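Racemase (PDB 3MKC) is a member of the enolase superfamily, pairing a mandelate racemase/muconate lactonizing enzyme N-terminal domain with an enolase-type TIM-barrel domain. Local coordinates at residues Leu45-Asp49 with Lys317-Thr321; Ala170-Arg174 with Leu361-Gly365; Tyr288-Leu294 with Ala324-Tyr328. One frame throughout, in Å; residues are numbered along the deposited sequence.

Contact 1 (Leu45-Asp49 with Lys317-Thr321)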
loop_
_atom_site.group_PDB
_atom_site.type_symbol
_atom_site.label_atom_id
_atom_site.label_comp_id
_atom_site.label_asym_id
_atom_site.label_seq_id
_atom_site.Cartn_x
_atom_site.Cartn_y
_atom_site.Cartn_z
ATOM N N LEU A 45 2.048 3.324 -15.994
ATOM C CA LEU A 45 2.488 2.142 -15.276
ATOM C C LEU A 45 1.829 1.991 -13.914
ATOM O O LEU A 45 1.710 2.953 -13.160
ATOM C CB LEU A 45 4.004 2.193 -15.084
ATOM C CG LEU A 45 4.830 2.232 -16.370
ATOM C CD1 LEU A 45 6.266 2.596 -16.054
ATOM C CD2 LEU A 45 4.747 0.880 -17.058
ATOM N N GLY A 46 1.409 0.768 -13.619
ATOM C CA GLY A 46 0.795 0.462 -12.341
ATOM C C GLY A 46 1.245 -0.942 -12.013
ATOM O O GLY A 46 2.011 -1.529 -12.769
ATOM N N GLU A 47 0.816 -1.492 -10.886
ATOM C CA GLU A 47 1.193 -2.858 -10.581
ATOM C C GLU A 47 0.130 -3.506 -9.708
ATOM O O GLU A 47 -0.553 -2.826 -8.934
ATOM C CB GLU A 47 2.583 -2.924 -9.929
ATOM C CG GLU A 47 2.674 -2.476 -8.495
ATOM C CD GLU A 47 4.102 -2.511 -7.975
ATOM O OE1 GLU A 47 4.921 -3.288 -8.509
ATOM O OE2 GLU A 47 4.405 -1.767 -7.022
ATOM N N ALA A 48 -0.022 -4.816 -9.872
ATOM C CA ALA A 48 -1.012 -5.589 -9.136
ATOM C C ALA A 48 -0.374 -6.627 -8.223
ATOM O O ALA A 48 0.673 -7.194 -8.544
ATOM C CB ALA A 48 -1.953 -6.275 -10.123
ATOM N N ASP A 49 -1.012 -6.877 -7.082
ATOM C CA ASP A 49 -0.509 -7.865 -6.135
ATOM C C ASP A 49 -1.002 -9.246 -6.584
ATOM O O ASP A 49 -1.778 -9.346 -7.539
ATOM C CB ASP A 49 -1.024 -7.537 -4.731
ATOM C CG ASP A 49 -0.249 -8.246 -3.641
ATOM O OD1 ASP A 49 0.903 -8.663 -3.885
ATOM O OD2 ASP A 49 -0.790 -8.374 -2.528
ATOM N N LYS A 317 5.727 -3.316 -2.289
ATOM C CA LYS A 317 5.881 -3.846 -3.638
ATOM C C LYS A 317 7.134 -3.226 -4.244
ATOM O O LYS A 317 8.206 -3.308 -3.653
ATOM C CB LYS A 317 4.672 -3.509 -4.513
ATOM C CG LYS A 317 3.636 -4.613 -4.656
ATOM C CD LYS A 317 4.236 -5.952 -5.072
ATOM C CE LYS A 317 3.138 -6.893 -5.540
ATOM N NZ LYS A 317 3.540 -8.323 -5.585
ATOM N N THR A 318 6.993 -2.594 -5.406
ATOM C CA THR A 318 8.144 -1.978 -6.063
ATOM C C THR A 318 8.066 -0.461 -6.069
ATOM O O THR A 318 7.247 0.132 -5.368
ATOM C CB THR A 318 8.297 -2.464 -7.517
ATOM O OG1 THR A 318 7.313 -1.838 -8.346
ATOM C CG2 THR A 318 8.134 -3.972 -7.588
ATOM N N GLY A 319 8.928 0.164 -6.868
ATOM C CA GLY A 319 8.942 1.611 -6.949
ATOM C C GLY A 319 7.671 2.177 -7.553
ATOM O O GLY A 319 7.377 3.361 -7.401
ATOM N N ILE A 320 6.910 1.334 -8.245
ATOM C CA ILE A 320 5.672 1.788 -8.862
ATOM C C ILE A 320 4.648 2.174 -7.793
ATOM O O ILE A 320 4.019 3.230 -7.866
ATOM C CB ILE A 320 5.073 0.699 -9.769
ATOM C CG1 ILE A 320 6.071 0.348 -10.882
ATOM C CG2 ILE A 320 3.767 1.187 -10.375
ATOM C CD1 ILE A 320 5.564 -0.701 -11.860
ATOM N N THR A 321 4.484 1.312 -6.798
ATOM C CA THR A 321 3.540 1.586 -5.724
ATOM C C THR A 321 4.079 2.677 -4.793
ATOM O O THR A 321 3.312 3.496 -4.282
ATOM C CB THR A 321 3.226 0.302 -4.928
ATOM O OG1 THR A 321 2.571 -0.635 -5.794
ATOM C CG2 THR A 321 2.319 0.602 -3.737
HETATM O O HOH W 1 2.215 -9.426 -7.812
#
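A carboxylate can be kept inside a protein if the start of a helix supplies it with donors, and the meeting of strand 43-48 with helix 319-331 illustrates how. At L45 and G46 the strand offers mainly backbone: CG2 of I320 lies 3.9 Å from O of L45 and 3.6 Å from CA of G46. E47 is the heart of the contact. Its OE1 accepts from OG1 of T318 at 2.8 Å, while its OE2 takes a very short bond of 2.5 Å from OG1 of T321, a 3.2 Å bond from the backbone N of T318 and a weak one of 3.1 Å from N of T321. T318 is also the N-cap, its OG1 receiving N of I320 at 3.2 Å, so one hydroxyl serves both cap and carboxylate. From A48, O reaches NZ of K317 through a water, 2.8 Å from each. D49 closes the segment with a salt bridge, OD1 to NZ of K317 at 3.2 Å, whose hydrogen bond is weak; the stronger partners lie outside the pair, R290 for OD2 of D49 and the backbone O of N30 for NZ of K317. The site joins the N-terminal domain to the barrel: strand 29-38 contributes T31, a further partner of E47, and V33, which touches I320, while M112 of helix 102-122 packs on I320 and T321.

Contact 2 (Ala170-Arg174 with Leu361-Gly365)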
loop_
_atom_site.group_PDB
_atom_site.type_symbol
_atom_site.label_atom_id
_atom_site.label_comp_id
_atom_site.label_asym_id
_atom_site.label_seq_id
_atom_site.Cartn_x
_atom_site.Cartn_y
_atom_site.Cartn_z
ATOM N N ALA A 170 19.524 8.461 12.530
ATOM C CA ALA A 170 20.587 9.200 11.859
ATOM C C ALA A 170 20.051 9.943 10.640
ATOM O O ALA A 170 20.599 10.975 10.246
ATOM C CB ALA A 170 21.702 8.244 11.440
ATOM N N HIS A 171 18.983 9.414 10.044
ATOM C CA HIS A 171 18.375 10.036 8.868
ATOM C C HIS A 171 17.112 10.800 9.243
ATOM O O HIS A 171 16.312 11.153 8.374
ATOM C CB HIS A 171 18.012 8.979 7.823
ATOM C CG HIS A 171 19.192 8.352 7.153
ATOM N ND1 HIS A 171 20.140 7.625 7.838
ATOM C CD2 HIS A 171 19.558 8.313 5.850
ATOM C CE1 HIS A 171 21.040 7.165 6.987
ATOM N NE2 HIS A 171 20.709 7.569 5.775
ATOM N N ASN A 172 16.934 11.044 10.537
ATOM C CA ASN A 172 15.759 11.757 11.034
ATOM C C ASN A 172 14.433 11.221 10.500
ATOM O O ASN A 172 13.544 11.996 10.139
ATOM C CB ASN A 172 15.861 13.252 10.719
ATOM C CG ASN A 172 17.000 13.926 11.456
ATOM O OD1 ASN A 172 17.155 13.764 12.667
ATOM N ND2 ASN A 172 17.802 14.692 10.730
ATOM N N ILE A 173 14.301 9.901 10.442
ATOM C CA ILE A 173 13.054 9.288 9.994
ATOM C C ILE A 173 12.065 9.537 11.134
ATOM O O ILE A 173 12.352 9.222 12.290
ATOM C CB ILE A 173 13.215 7.767 9.772
ATOM C CG1 ILE A 173 14.252 7.509 8.674
ATOM C CG2 ILE A 173 11.879 7.143 9.400
ATOM C CD1 ILE A 173 13.946 8.206 7.364
ATOM N N ARG A 174 10.907 10.101 10.805
ATOM C CA ARG A 174 9.911 10.430 11.817
ATOM C C ARG A 174 9.198 9.252 12.477
ATOM O O ARG A 174 8.675 9.391 13.580
ATOM C CB ARG A 174 8.869 11.378 11.221
ATOM C CG ARG A 174 9.453 12.599 10.537
ATOM C CD ARG A 174 10.208 13.479 11.517
ATOM N NE ARG A 174 10.751 14.675 10.876
ATOM C CZ ARG A 174 10.022 15.705 10.455
ATOM N NH1 ARG A 174 8.703 15.704 10.605
ATOM N NH2 ARG A 174 10.617 16.743 9.876
ATOM N N LEU A 361 14.403 11.262 -0.214
ATOM C CA LEU A 361 13.880 11.481 1.127
ATOM C C LEU A 361 14.779 12.521 1.786
ATOM O O LEU A 361 15.961 12.267 2.027
ATOM C CB LEU A 361 13.911 10.175 1.920
ATOM C CG LEU A 361 13.192 10.188 3.268
ATOM C CD1 LEU A 361 11.698 10.383 3.045
ATOM C CD2 LEU A 361 13.455 8.886 4.006
ATOM N N VAL A 362 14.222 13.695 2.057
ATOM C CA VAL A 362 14.982 14.782 2.666
ATOM C C VAL A 362 14.472 15.117 4.063
ATOM O O VAL A 362 13.308 15.482 4.235
ATOM C CB VAL A 362 14.910 16.060 1.798
ATOM C CG1 VAL A 362 15.676 17.186 2.467
ATOM C CG2 VAL A 362 15.475 15.782 0.406
ATOM N N ASP A 363 15.351 14.999 5.053
ATOM C CA ASP A 363 14.991 15.287 6.437
ATOM C C ASP A 363 13.779 14.442 6.824
ATOM O O ASP A 363 12.882 14.901 7.532
ATOM C CB ASP A 363 14.685 16.784 6.591
ATOM C CG ASP A 363 14.397 17.185 8.028
ATOM O OD1 ASP A 363 15.104 16.708 8.940
ATOM O OD2 ASP A 363 13.466 17.993 8.244
ATOM N N GLY A 364 13.765 13.201 6.339
ATOM C CA GLY A 364 12.676 12.285 6.633
ATOM C C GLY A 364 11.366 12.597 5.931
ATOM O O GLY A 364 10.317 12.091 6.329
ATOM N N GLY A 365 11.413 13.414 4.884
ATOM C CA GLY A 365 10.191 13.762 4.182
ATOM C C GLY A 365 10.350 13.934 2.685
ATOM O O GLY A 365 11.459 14.142 2.185
HETATM O O HOH W 2 10.009 9.977 8.219
#
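At G364, where phi is positive, two loops approach so closely that even a CB would not fit: modelled here, it would fall 2.3 Å from O of N172, a clash. The setting is the TIM-barrel-like domain, where a helix-to-strand loop meets a type I' beta turn running from V362 to G365. That turn is closed by backbone bonds in both directions, N of V362 to O of G365 at 2.8 Å and N of G365 to O of V362 at 2.9 Å. Facing it, helix 154-170 finishes in a Schellman motif with N172 as the C-prime residue, and the chain then passes through I173 and R174 into barrel strand 175-179. With no direct hydrogen bond across the contact, packing does much of the work: CD1 of I173 meets CD2 of L361 at 3.5 Å, while CA of G364 lies 3.6 Å from O of N172. Towards the solvent, NH2 of R174 forms a salt bridge with OD2 of D363 at 3.5 Å, the acid lying near the guanidinium plane. A water completes the join, accepting from N of R174 at 2.7 Å and donating to O of G364 at 2.9 Å.

Contact 3 (Tyr288-Leu294 with Ala324-Tyr328)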
loop_
_atom_site.group_PDB
_atom_site.type_symbol
_atom_site.label_atom_id
_atom_site.label_comp_id
_atom_site.label_asym_id
_atom_site.label_seq_id
_atom_site.Cartn_x
_atom_site.Cartn_y
_atom_site.Cartn_z
ATOM N N TYR A 288 -2.738 -0.252 -2.064
ATOM C CA TYR A 288 -2.852 0.371 -3.381
ATOM C C TYR A 288 -3.070 -0.644 -4.487
ATOM O O TYR A 288 -3.932 -0.473 -5.350
ATOM C CB TYR A 288 -1.567 1.132 -3.731
ATOM C CG TYR A 288 -1.127 2.158 -2.724
ATOM C CD1 TYR A 288 -1.589 3.472 -2.788
ATOM C CD2 TYR A 288 -0.243 1.818 -1.701
ATOM C CE1 TYR A 288 -1.185 4.423 -1.860
ATOM C CE2 TYR A 288 0.168 2.762 -0.767
ATOM C CZ TYR A 288 -0.310 4.062 -0.850
ATOM O OH TYR A 288 0.065 4.992 0.097
ATOM N N ASN A 289 -2.264 -1.698 -4.466
ATOM C CA ASN A 289 -2.319 -2.707 -5.511
ATOM C C ASN A 289 -3.215 -3.899 -5.214
ATOM O O ASN A 289 -3.112 -4.938 -5.875
ATOM C CB ASN A 289 -0.894 -3.182 -5.835
ATOM C CG ASN A 289 -0.130 -3.621 -4.599
ATOM O OD1 ASN A 289 -0.569 -4.513 -3.870
ATOM N ND2 ASN A 289 1.024 -2.991 -4.356
ATOM N N ARG A 290 -4.100 -3.746 -4.232
ATOM C CA ARG A 290 -5.012 -4.820 -3.868
ATOM C C ARG A 290 -6.475 -4.390 -3.813
ATOM O O ARG A 290 -7.346 -5.020 -4.416
ATOM C CB ARG A 290 -4.662 -5.388 -2.486
ATOM C CG ARG A 290 -3.362 -6.172 -2.377
ATOM C CD ARG A 290 -3.096 -6.516 -0.907
ATOM N NE ARG A 290 -4.100 -7.420 -0.344
ATOM C CZ ARG A 290 -4.077 -8.744 -0.483
ATOM N NH1 ARG A 290 -3.094 -9.322 -1.162
ATOM N NH2 ARG A 290 -5.037 -9.490 0.053
ATOM N N CYS A 291 -6.730 -3.305 -3.084
ATOM C CA CYS A 291 -8.094 -2.847 -2.829
ATOM C C CYS A 291 -8.902 -2.105 -3.868
ATOM O O CYS A 291 -10.081 -1.851 -3.636
ATOM C CB CYS A 291 -8.112 -2.009 -1.550
ATOM S SG CYS A 291 -7.572 -0.302 -1.798
ATOM N N GLY A 292 -8.298 -1.757 -5.000
ATOM C CA GLY A 292 -9.035 -1.023 -6.012
ATOM C C GLY A 292 -8.270 0.207 -6.478
ATOM O O GLY A 292 -8.833 1.078 -7.126
ATOM N N GLY A 293 -6.990 0.289 -6.120
ATOM C CA GLY A 293 -6.160 1.408 -6.553
ATOM C C GLY A 293 -6.380 2.735 -5.851
ATOM O O GLY A 293 -7.033 2.794 -4.806
ATOM N N LEU A 294 -5.830 3.801 -6.432
ATOM C CA LEU A 294 -5.959 5.138 -5.868
ATOM C C LEU A 294 -7.416 5.606 -5.862
ATOM O O LEU A 294 -7.853 6.301 -4.943
ATOM C CB LEU A 294 -5.070 6.133 -6.648
ATOM C CG LEU A 294 -3.556 5.917 -6.453
ATOM C CD1 LEU A 294 -2.751 6.677 -7.499
ATOM C CD2 LEU A 294 -3.149 6.372 -5.066
ATOM N N ALA A 324 3.036 5.914 -6.223
ATOM C CA ALA A 324 1.614 6.162 -6.029
ATOM C C ALA A 324 1.366 6.586 -4.586
ATOM O O ALA A 324 0.541 7.464 -4.328
ATOM C CB ALA A 324 0.798 4.906 -6.354
ATOM N N ALA A 325 2.100 5.972 -3.663
ATOM C CA ALA A 325 1.964 6.257 -2.233
ATOM C C ALA A 325 2.278 7.714 -1.898
ATOM O O ALA A 325 1.616 8.326 -1.060
ATOM C CB ALA A 325 2.868 5.322 -1.417
ATOM N N ILE A 326 3.295 8.276 -2.541
ATOM C CA ILE A 326 3.630 9.668 -2.275
ATOM C C ILE A 326 2.526 10.575 -2.816
ATOM O O ILE A 326 2.123 11.542 -2.169
ATOM C CB ILE A 326 4.980 10.054 -2.925
ATOM C CG1 ILE A 326 6.116 9.322 -2.209
ATOM C CG2 ILE A 326 5.188 11.567 -2.848
ATOM C CD1 ILE A 326 7.483 9.522 -2.847
ATOM N N HIS A 327 2.029 10.264 -4.008
ATOM C CA HIS A 327 0.977 11.076 -4.598
ATOM C C HIS A 327 -0.271 10.948 -3.746
ATOM O O HIS A 327 -1.004 11.918 -3.551
ATOM C CB HIS A 327 0.716 10.635 -6.038
ATOM C CG HIS A 327 1.758 11.104 -7.001
ATOM N ND1 HIS A 327 1.602 12.235 -7.772
ATOM C CD2 HIS A 327 2.983 10.609 -7.305
ATOM C CE1 HIS A 327 2.684 12.416 -8.509
ATOM N NE2 HIS A 327 3.537 11.442 -8.244
ATOM N N TYR A 328 -0.499 9.742 -3.237
ATOM C CA TYR A 328 -1.640 9.476 -2.363
ATOM C C TYR A 328 -1.570 10.346 -1.103
ATOM O O TYR A 328 -2.518 11.061 -0.766
ATOM C CB TYR A 328 -1.656 7.999 -1.949
ATOM C CG TYR A 328 -2.588 7.734 -0.783
ATOM C CD1 TYR A 328 -3.951 7.542 -0.986
ATOM C CD2 TYR A 328 -2.117 7.786 0.533
ATOM C CE1 TYR A 328 -4.829 7.419 0.093
ATOM C CE2 TYR A 328 -2.984 7.666 1.616
ATOM C CZ TYR A 328 -4.340 7.488 1.389
ATOM O OH TYR A 328 -5.215 7.415 2.450
#
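Two tyrosines need not lie flat on one another to pack well. In the barrel domain, the loop into helix 293-306 and that helix's first turn pack on helix 319-331, and here Y288 and Y328 form an offset edge-to-face pair, with centroids 5.7 Å apart and planes at 82°, the edge of the Y288 ring directed at the face of Y328. The rotamers account for much of this. Y288 is m, with chi2 near -88°, which lays its ring across helix 319-331: N of A325 lies over one face, and CZ of Y288 is 3.5 Å from CB of A325. Its OH comes within 3.2 Å of that same CB and 3.6 Å of CD2 of Y328. Y328 is t instead, with chi2 near 83°; its CB sits near the plane of the Y288 ring, 3.6 Å from CE1 of Y288. L294, at the start of helix 293-306, takes the mt rotamer and packs beside Y328 and A324, with CD2 3.8 Å from CB of Y328 and CD1 4.1 Å from CB of A324. No hydrogen bond crosses the interface. G292 and G293, both at positive phi, let the chain double back so that Y288 and L294 reach the same helix. Around them, L297 of helix 293-306 touches both tyrosines, T301 bonds to OH of Y328, and D111 and Y115 of helix 102-122 adjoin L294.

Overall arrangement
From the N terminus, the chain first lays down strand 43-48, which waits until residues 317-321 to close the loop of contact 1. Contact 2 opens inside that span at 170-174 but closes beyond it, at 361-365, so the two cross; contact 3, from 288-294 to 324-328, crosses contact 1 too but nests within the loop of contact 2. Contact 1 unites the two domains, whereas the others lie within the barrel. Contacts 1 and 3 share helix 319-331 and touch directly, D49 OD2 bridging to R290 NH1 at 2.8 Å. Contact 2 stands apart, its centre about 23 Å from each of theirs, joining a helix-to-strand loop to a late turn.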